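Local coordinates for malonyl CoA-acyl carrier protein transacylase (Staphylococcus aureus, PDB 3IM9), which catalyses transfer of the malonyl group from malonyl-CoA to holo-acyl carrier protein, supplying malonyl-ACP for fatty acid biosynthesis, at residues 15-19 with 98-103; 93-97 with 260-264. All coordinates share one frame; numbering follows the deposited sequence.

Interaction 1: 15-19 with 98-103; sequences IFPGQ and LGEYSS. With CA (calcium ion), chain B; SO4 (sulfate ion), chain D.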
ATOM      1  N   ILE A  15       1.557  -9.033  -4.821  1.00 10.24           N
ATOM      2  CA  ILE A  15       0.926  -7.933  -4.081  1.00 10.70           C
ATOM      3  C   ILE A  15       1.984  -7.283  -3.198  1.00 10.42           C
ATOM      4  O   ILE A  15       2.978  -7.951  -2.759  1.00 10.96           O
ATOM      5  CB  ILE A  15      -0.285  -8.378  -3.215  1.00  8.96           C
ATOM      6  CG1 ILE A  15       0.129  -9.342  -2.096  1.00 11.98           C
ATOM      7  CG2 ILE A  15      -1.334  -9.068  -4.128  1.00 11.82           C
ATOM      8  CD1 ILE A  15      -1.019  -9.920  -1.261  1.00 11.94           C
ATOM      9  N   PHE A  16       1.786  -5.995  -2.928  1.00  9.07           N
ATOM     10  CA  PHE A  16       2.888  -5.220  -2.291  1.00  9.13           C
ATOM     11  C   PHE A  16       2.334  -4.443  -1.089  1.00  9.99           C
ATOM     12  O   PHE A  16       1.378  -3.672  -1.205  1.00 10.34           O
ATOM     13  CB  PHE A  16       3.447  -4.265  -3.334  1.00  9.14           C
ATOM     14  CG  PHE A  16       4.048  -4.980  -4.517  1.00 10.56           C
ATOM     15  CD1 PHE A  16       3.350  -5.007  -5.725  1.00 10.74           C
ATOM     16  CD2 PHE A  16       5.283  -5.601  -4.414  1.00  9.35           C
ATOM     17  CE1 PHE A  16       3.878  -5.744  -6.825  1.00 12.44           C
ATOM     18  CE2 PHE A  16       5.871  -6.255  -5.516  1.00 11.02           C
ATOM     19  CZ  PHE A  16       5.164  -6.296  -6.747  1.00 12.86           C
ATOM     20  N   PRO A  17       2.989  -4.524   0.081  1.00 10.02           N
ATOM     21  CA  PRO A  17       2.549  -3.788   1.276  1.00  9.82           C
ATOM     22  C   PRO A  17       2.957  -2.322   1.209  1.00 10.33           C
ATOM     23  O   PRO A  17       3.806  -1.893   0.419  1.00 10.51           O
ATOM     24  CB  PRO A  17       3.293  -4.500   2.389  1.00 10.88           C
ATOM     25  CG  PRO A  17       4.611  -4.912   1.742  1.00 10.73           C
ATOM     26  CD  PRO A  17       4.173  -5.402   0.305  1.00  8.67           C
ATOM     27  N   GLY A  18       2.310  -1.578   2.084  1.00  7.81           N
ATOM     28  CA  GLY A  18       2.537  -0.128   2.260  1.00  8.18           C
ATOM     29  C   GLY A  18       2.967   0.231   3.675  1.00  8.38           C
ATOM     30  O   GLY A  18       3.446  -0.643   4.464  1.00  9.33           O
ATOM     31  N   GLN A  19       2.738   1.507   3.965  1.00  9.67           N
ATOM     32  CA  GLN A  19       3.104   2.071   5.328  1.00  8.83           C
ATOM     33  C   GLN A  19       2.622   1.158   6.414  1.00 10.85           C
ATOM     34  O   GLN A  19       1.423   0.712   6.426  1.00 13.42           O
ATOM     35  CB  GLN A  19       2.452   3.450   5.404  1.00  9.85           C
ATOM     36  CG  GLN A  19       2.911   4.234   6.641  1.00  8.63           C
ATOM     37  CD  GLN A  19       4.243   4.871   6.421  1.00 10.97           C
ATOM     38  OE1 GLN A  19       4.546   5.394   5.348  1.00 12.24           O
ATOM     39  NE2 GLN A  19       5.087   4.864   7.512  1.00 11.46           N
ATOM     40  N   LEU A  98       0.759   3.023  -0.717  1.00  8.19           N
ATOM     41  CA  LEU A  98       2.079   3.091  -1.356  1.00  8.28           C
ATOM     42  C   LEU A  98       2.301   1.836  -2.253  1.00  8.17           C
ATOM     43  O   LEU A  98       2.933   1.919  -3.324  1.00  8.71           O
ATOM     44  CB  LEU A  98       3.120   3.200  -0.217  1.00  8.11           C
ATOM     45  CG  LEU A  98       4.603   3.220  -0.676  1.00  9.81           C
ATOM     46  CD1 LEU A  98       5.176   1.790  -1.013  1.00  9.22           C
ATOM     47  CD2 LEU A  98       4.871   4.252  -1.790  1.00  9.13           C
ATOM     48  N   GLY A  99       1.921   0.682  -1.741  1.00  6.82           N
ATOM     49  CA  GLY A  99       2.157  -0.562  -2.463  1.00  8.45           C
ATOM     50  C   GLY A  99       1.659  -0.564  -3.905  1.00  9.14           C
ATOM     51  O   GLY A  99       2.170  -1.336  -4.717  1.00  8.37           O
ATOM     52  N   GLU A 100       0.636   0.274  -4.205  1.00  7.62           N
ATOM     53  CA  GLU A 100       0.144   0.303  -5.579  1.00  8.61           C
ATOM     54  C   GLU A 100       1.259   0.769  -6.497  1.00  9.95           C
ATOM     55  O   GLU A 100       1.261   0.370  -7.674  1.00 10.46           O
ATOM     56  CB  GLU A 100      -1.084   1.235  -5.638  1.00  9.78           C
ATOM     57  CG  GLU A 100      -1.846   1.176  -7.029  1.00  9.65           C
ATOM     58  CD  GLU A 100      -3.283   1.510  -6.874  1.00  9.57           C
ATOM     59  OE1 GLU A 100      -3.916   1.037  -5.908  1.00 12.20           O
ATOM     60  OE2 GLU A 100      -3.782   2.245  -7.764  1.00 12.86           O
ATOM     61  N   TYR A 101       2.169   1.620  -6.013  1.00  9.10           N
ATOM     62  CA  TYR A 101       3.327   2.071  -6.856  1.00  9.10           C
ATOM     63  C   TYR A 101       4.248   0.907  -7.136  1.00 10.10           C
ATOM     64  O   TYR A 101       4.859   0.852  -8.227  1.00 10.20           O
ATOM     65  CB  TYR A 101       3.990   3.270  -6.238  1.00  9.36           C
ATOM     66  CG  TYR A 101       3.111   4.468  -6.327  1.00  9.75           C
ATOM     67  CD1 TYR A 101       2.192   4.804  -5.304  1.00  9.55           C
ATOM     68  CD2 TYR A 101       3.200   5.314  -7.447  1.00 10.24           C
ATOM     69  CE1 TYR A 101       1.326   5.917  -5.388  1.00 10.19           C
ATOM     70  CE2 TYR A 101       2.337   6.418  -7.573  1.00 10.85           C
ATOM     71  CZ  TYR A 101       1.429   6.693  -6.559  1.00  9.80           C
ATOM     72  OH  TYR A 101       0.599   7.794  -6.735  1.00 12.45           O
ATOM     73  N   SER A 102       4.459  -0.002  -6.200  1.00  8.72           N
ATOM     74  CA  SER A 102       5.234  -1.172  -6.479  1.00  8.94           C
ATOM     75  C   SER A 102       4.540  -1.994  -7.567  1.00 10.30           C
ATOM     76  O   SER A 102       5.222  -2.570  -8.409  1.00 11.06           O
ATOM     77  CB  SER A 102       5.359  -1.981  -5.193  1.00  8.58           C
ATOM     78  OG  SER A 102       6.087  -1.184  -4.231  1.00  9.62           O
ATOM     79  N   SER A 103       3.214  -2.051  -7.534  1.00  9.56           N
ATOM     80  CA  SER A 103       2.474  -2.759  -8.627  1.00 10.83           C
ATOM     81  C   SER A 103       2.768  -2.048  -9.955  1.00 12.39           C
ATOM     82  O   SER A 103       2.855  -2.756 -11.010  1.00 12.08           O
ATOM     83  CB  SER A 103       0.966  -2.733  -8.292  1.00 10.91           C
ATOM     84  OG  SER A 103       0.634  -3.632  -7.285  1.00 10.96           O
TER
HETATM   85 CA    CA B 601      -1.394   8.051  -4.951  1.00 27.15          CA
HETATM   86  S   SO4 D 901      -0.153  -2.122   4.768  1.00 22.35           S
HETATM   87  O1  SO4 D 901       0.281  -2.725   3.500  1.00 18.82           O
HETATM   88  O2  SO4 D 901       0.866  -2.388   5.946  1.00 23.51           O
HETATM   89  O3  SO4 D 901      -0.248  -0.716   4.407  1.00 39.95           O
HETATM   90  O4  SO4 D 901      -1.557  -2.765   5.191  1.00 27.56           O
HETATM   91  O   HOH W   1       5.733  -2.058  -1.652  1.00 11.32           O
HETATM   92  O   HOH W   2       1.069   2.941   2.256  1.00  9.95           O
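Phe16 and Gly99 meet where the end of strand 11-16 packs against the first part of helix 99-106, which follows a turn with the GxSxG sequence pattern (Gly95, Ser97, Gly99), consistent with the nucleophile elbow of this family. Having no side chain, Gly99 can bring its backbone close to the strand: its CA lies 3.4 Å from Phe16 O in a CA-H...O contact.

The apolar part centres on the Phe16 ring. With CG anti to the carbonyl carbon (chi1 -63°), the ring extends along the helix, where Ser102 CB sits over one face, offset toward the rim, 3.8 Å from the centroid in a CH-pi contact. Ser103 OG comes to the ring edge, in its plane, while its hydroxyl is hydrogen-bonded to Thr93. Serines suit these places because their short side chains allow the aromatic ring close to the helix.

Polar links across the contact run through water. One water donates to Pro17 O and also bonds Ser102 OG at 2.7 Å; a second accepts from both Gln19 N and Leu98 N. In the loop after the strand, Gly18 N donates a nearly straight hydrogen bond to O1 of a sulfate that probably came from the crystallisation liquor. The far side of the helix carries Tyr101, whose OH binds calcium at 2.7 Å in company with Met253 O and Gln256 OE1.

Interaction 2: 93-97 with 260-264; sequences TMGHS and PVQFI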
ATOM      1  N   THR A  93      -1.840  -7.760 -10.331  1.00 11.78           N
ATOM      2  CA  THR A  93      -1.111  -7.245  -9.149  1.00 10.65           C
ATOM      3  C   THR A  93      -2.000  -6.229  -8.468  1.00 10.91           C
ATOM      4  O   THR A  93      -2.921  -5.628  -9.055  1.00 12.66           O
ATOM      5  CB  THR A  93       0.217  -6.603  -9.616  1.00 10.32           C
ATOM      6  OG1 THR A  93       0.952  -6.163  -8.459  1.00 11.24           O
ATOM      7  CG2 THR A  93       0.042  -5.436 -10.519  1.00 12.26           C
ATOM      8  N   MET A  94      -1.676  -6.010  -7.184  1.00 10.83           N
ATOM      9  CA  MET A  94      -2.266  -4.890  -6.397  1.00 10.62           C
ATOM     10  C   MET A  94      -1.340  -4.593  -5.255  1.00 10.16           C
ATOM     11  O   MET A  94      -0.472  -5.387  -4.922  1.00  9.82           O
ATOM     12  CB  MET A  94      -3.689  -5.215  -5.834  1.00 11.54           C
ATOM     13  CG  MET A  94      -3.707  -6.329  -4.825  1.00 10.59           C
ATOM     14  SD  MET A  94      -5.253  -6.497  -3.968  1.00 13.02           S
ATOM     15  CE  MET A  94      -4.899  -8.051  -3.190  1.00 14.18           C
ATOM     16  N   GLY A  95      -1.471  -3.400  -4.710  1.00  9.49           N
ATOM     17  CA  GLY A  95      -0.615  -3.047  -3.512  1.00 10.91           C
ATOM     18  C   GLY A  95      -1.378  -2.070  -2.646  1.00 10.71           C
ATOM     19  O   GLY A  95      -2.254  -1.318  -3.132  1.00 11.69           O
ATOM     20  N   HIS A  96      -1.009  -2.033  -1.364  1.00  9.09           N
ATOM     21  CA  HIS A  96      -1.811  -1.236  -0.400  1.00  8.78           C
ATOM     22  C   HIS A  96      -1.278   0.176  -0.284  1.00  9.69           C
ATOM     23  O   HIS A  96      -0.173   0.362   0.257  1.00  8.64           O
ATOM     24  CB  HIS A  96      -1.798  -1.949   0.944  1.00  9.17           C
ATOM     25  CG  HIS A  96      -2.870  -1.474   1.882  1.00  9.34           C
ATOM     26  ND1 HIS A  96      -2.738  -0.273   2.581  1.00 12.36           N
ATOM     27  CD2 HIS A  96      -3.970  -2.095   2.361  1.00 10.54           C
ATOM     28  CE1 HIS A  96      -3.815  -0.109   3.350  1.00 11.39           C
ATOM     29  NE2 HIS A  96      -4.558  -1.219   3.270  1.00  9.08           N
ATOM     30  N   SER A  97      -2.018   1.135  -0.867  1.00  9.42           N
ATOM     31  CA  SER A  97      -1.695   2.564  -0.773  1.00  9.32           C
ATOM     32  C   SER A  97      -0.339   2.818  -1.457  1.00  7.74           C
ATOM     33  O   SER A  97      -0.267   2.801  -2.695  1.00  9.10           O
ATOM     34  CB  SER A  97      -1.784   3.095   0.636  1.00  8.88           C
ATOM     35  OG  SER A  97      -1.566   4.501   0.625  1.00  9.46           O
ATOM     36  N   PRO A 260     -10.836   6.061  -0.051  1.00 11.84           N
ATOM     37  CA  PRO A 260     -10.538   4.884   0.785  1.00 11.19           C
ATOM     38  C   PRO A 260      -9.812   3.805  -0.048  1.00  9.56           C
ATOM     39  O   PRO A 260     -10.058   3.674  -1.265  1.00 12.30           O
ATOM     40  CB  PRO A 260     -11.906   4.355   1.251  1.00 12.35           C
ATOM     41  CG  PRO A 260     -12.895   5.318   0.674  1.00 15.54           C
ATOM     42  CD  PRO A 260     -12.278   6.356  -0.159  1.00 12.85           C
ATOM     43  N   VAL A 261      -8.921   3.057   0.615  1.00 10.18           N
ATOM     44  CA  VAL A 261      -8.253   1.886   0.013  1.00  9.39           C
ATOM     45  C   VAL A 261      -9.165   0.724   0.086  1.00  9.28           C
ATOM     46  O   VAL A 261      -9.473   0.235   1.184  1.00 10.43           O
ATOM     47  CB  VAL A 261      -6.916   1.624   0.759  1.00  9.07           C
ATOM     48  CG1 VAL A 261      -6.264   0.343   0.209  1.00 10.80           C
ATOM     49  CG2 VAL A 261      -5.933   2.806   0.546  1.00 11.05           C
ATOM     50  N   GLN A 262      -9.648   0.299  -1.080  1.00  9.79           N
ATOM     51  CA  GLN A 262     -10.611  -0.813  -1.139  1.00 10.45           C
ATOM     52  C   GLN A 262      -9.943  -2.154  -1.123  1.00 11.89           C
ATOM     53  O   GLN A 262     -10.006  -2.909  -2.110  1.00 11.42           O
ATOM     54  CB  GLN A 262     -11.522  -0.627  -2.382  1.00 12.88           C
ATOM     55  CG  GLN A 262     -12.246   0.730  -2.371  1.00 13.15           C
ATOM     56  CD  GLN A 262     -13.396   0.762  -1.383  1.00 11.09           C
ATOM     57  OE1 GLN A 262     -13.742  -0.205  -0.709  1.00 13.43           O
ATOM     58  NE2 GLN A 262     -13.959   1.974  -1.218  1.00 15.60           N
ATOM     59  N   PHE A 263      -9.226  -2.501  -0.047  1.00 10.25           N
ATOM     60  CA  PHE A 263      -8.474  -3.762  -0.091  1.00  9.67           C
ATOM     61  C   PHE A 263      -9.336  -4.998  -0.083  1.00 11.11           C
ATOM     62  O   PHE A 263      -8.999  -5.939  -0.828  1.00 11.92           O
ATOM     63  CB  PHE A 263      -7.427  -3.786   1.056  1.00  9.53           C
ATOM     64  CG  PHE A 263      -6.424  -4.928   0.883  1.00  8.96           C
ATOM     65  CD1 PHE A 263      -6.606  -6.086   1.612  1.00 10.20           C
ATOM     66  CD2 PHE A 263      -5.407  -4.796  -0.030  1.00  9.61           C
ATOM     67  CE1 PHE A 263      -5.729  -7.193   1.420  1.00 10.69           C
ATOM     68  CE2 PHE A 263      -4.446  -5.851  -0.220  1.00 11.12           C
ATOM     69  CZ  PHE A 263      -4.622  -7.064   0.518  1.00 10.57           C
ATOM     70  N   ILE A 264     -10.412  -4.997   0.703  1.00 11.62           N
ATOM     71  CA  ILE A 264     -11.306  -6.187   0.694  1.00 12.55           C
ATOM     72  C   ILE A 264     -11.879  -6.357  -0.732  1.00 11.70           C
ATOM     73  O   ILE A 264     -11.784  -7.479  -1.273  1.00 12.38           O
ATOM     74  CB  ILE A 264     -12.441  -6.038   1.717  1.00 12.96           C
ATOM     75  CG1 ILE A 264     -11.819  -6.076   3.131  1.00 13.68           C
ATOM     76  CG2 ILE A 264     -13.451  -7.201   1.616  1.00 15.90           C
ATOM     77  CD1 ILE A 264     -12.905  -5.739   4.180  1.00 12.95           C
TER
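Aromatic and apolar side chains make this buried contact, with no hydrogen bond between its segments, at the junction of two parts of the fold. Segment 93-97 leads from the edge strand 92-95 of the parallel sheet into the probable nucleophile elbow; segment 260-264 passes from the short, weakly bonded strand 261-262 at the edge of the mixed sheet into helix 263-272, with Gln262 at its N-cap position.

Val261 CG1 stands over the centre of one face of the His96 imidazole, 3.9 Å from the centroid and 12° off the ring normal, a well-centred CH-pi contact. Val261 CG2, the other branch, reaches Ser97 CB at 4.2 Å, and a beta-branched residue thus serves two consecutive residues of the elbow. The imidazole is turned toward Val261 and Phe263 because His96 CG is anti to the backbone N (chi1 -163°). Its CD2 meets Phe263 CD2 at 3.9 Å, the ring planes inclined by 47°, an oblique aromatic pair. Two residues earlier, in the strand itself, the extended Met94 side chain crosses Phe263 at about a right angle: Met94 CE touches Phe263 CE2 at 3.7 Å, and SD lies 4.7 Å from the ring centroid in an oblique Met-aromatic contact. A long, unbranched thioether suits this place because its end can reach from the strand to the ring on the helix.

Polar groups of the elbow find partners elsewhere. His96 NE2 is hydrogen-bonded to Asn168 OD1, which helps to fix the imidazole's rotation beneath Val261. Ser97, an active-site residue by similarity and probably the nucleophile, has its OG hydrogen-bonded to His207 NE2, the other active-site residue assigned by similarity, and to Arg122 NH2. Dispersion and CH-pi contacts, not hydrogen bonds, thus pack the elbow against segment 260-264, while the serine hydroxyl is bonded to His207 and Arg122.

In the fold
The centres of interactions 1 and 2 lie about 8 Å apart, and the two contacts share the strand-elbow-helix unit. Along the chain their segments alternate: 15-19, 93-97, 98-103, then 260-264. Strands 11-16 and 92-95 are parallel neighbours in the four-stranded sheet, joined where Phe16 O probably accepts a hydrogen bond from His96 N. Strand 92-95 runs through the elbow directly into helix 99-106. Interaction 1 sets that helix against strand 11-16, whereas interaction 2 reaches across to the edge strand of the mixed sheet and to helix 263-272. Between them, the turn bearing the probable nucleophile Ser97 is packed by distant parts of the chain.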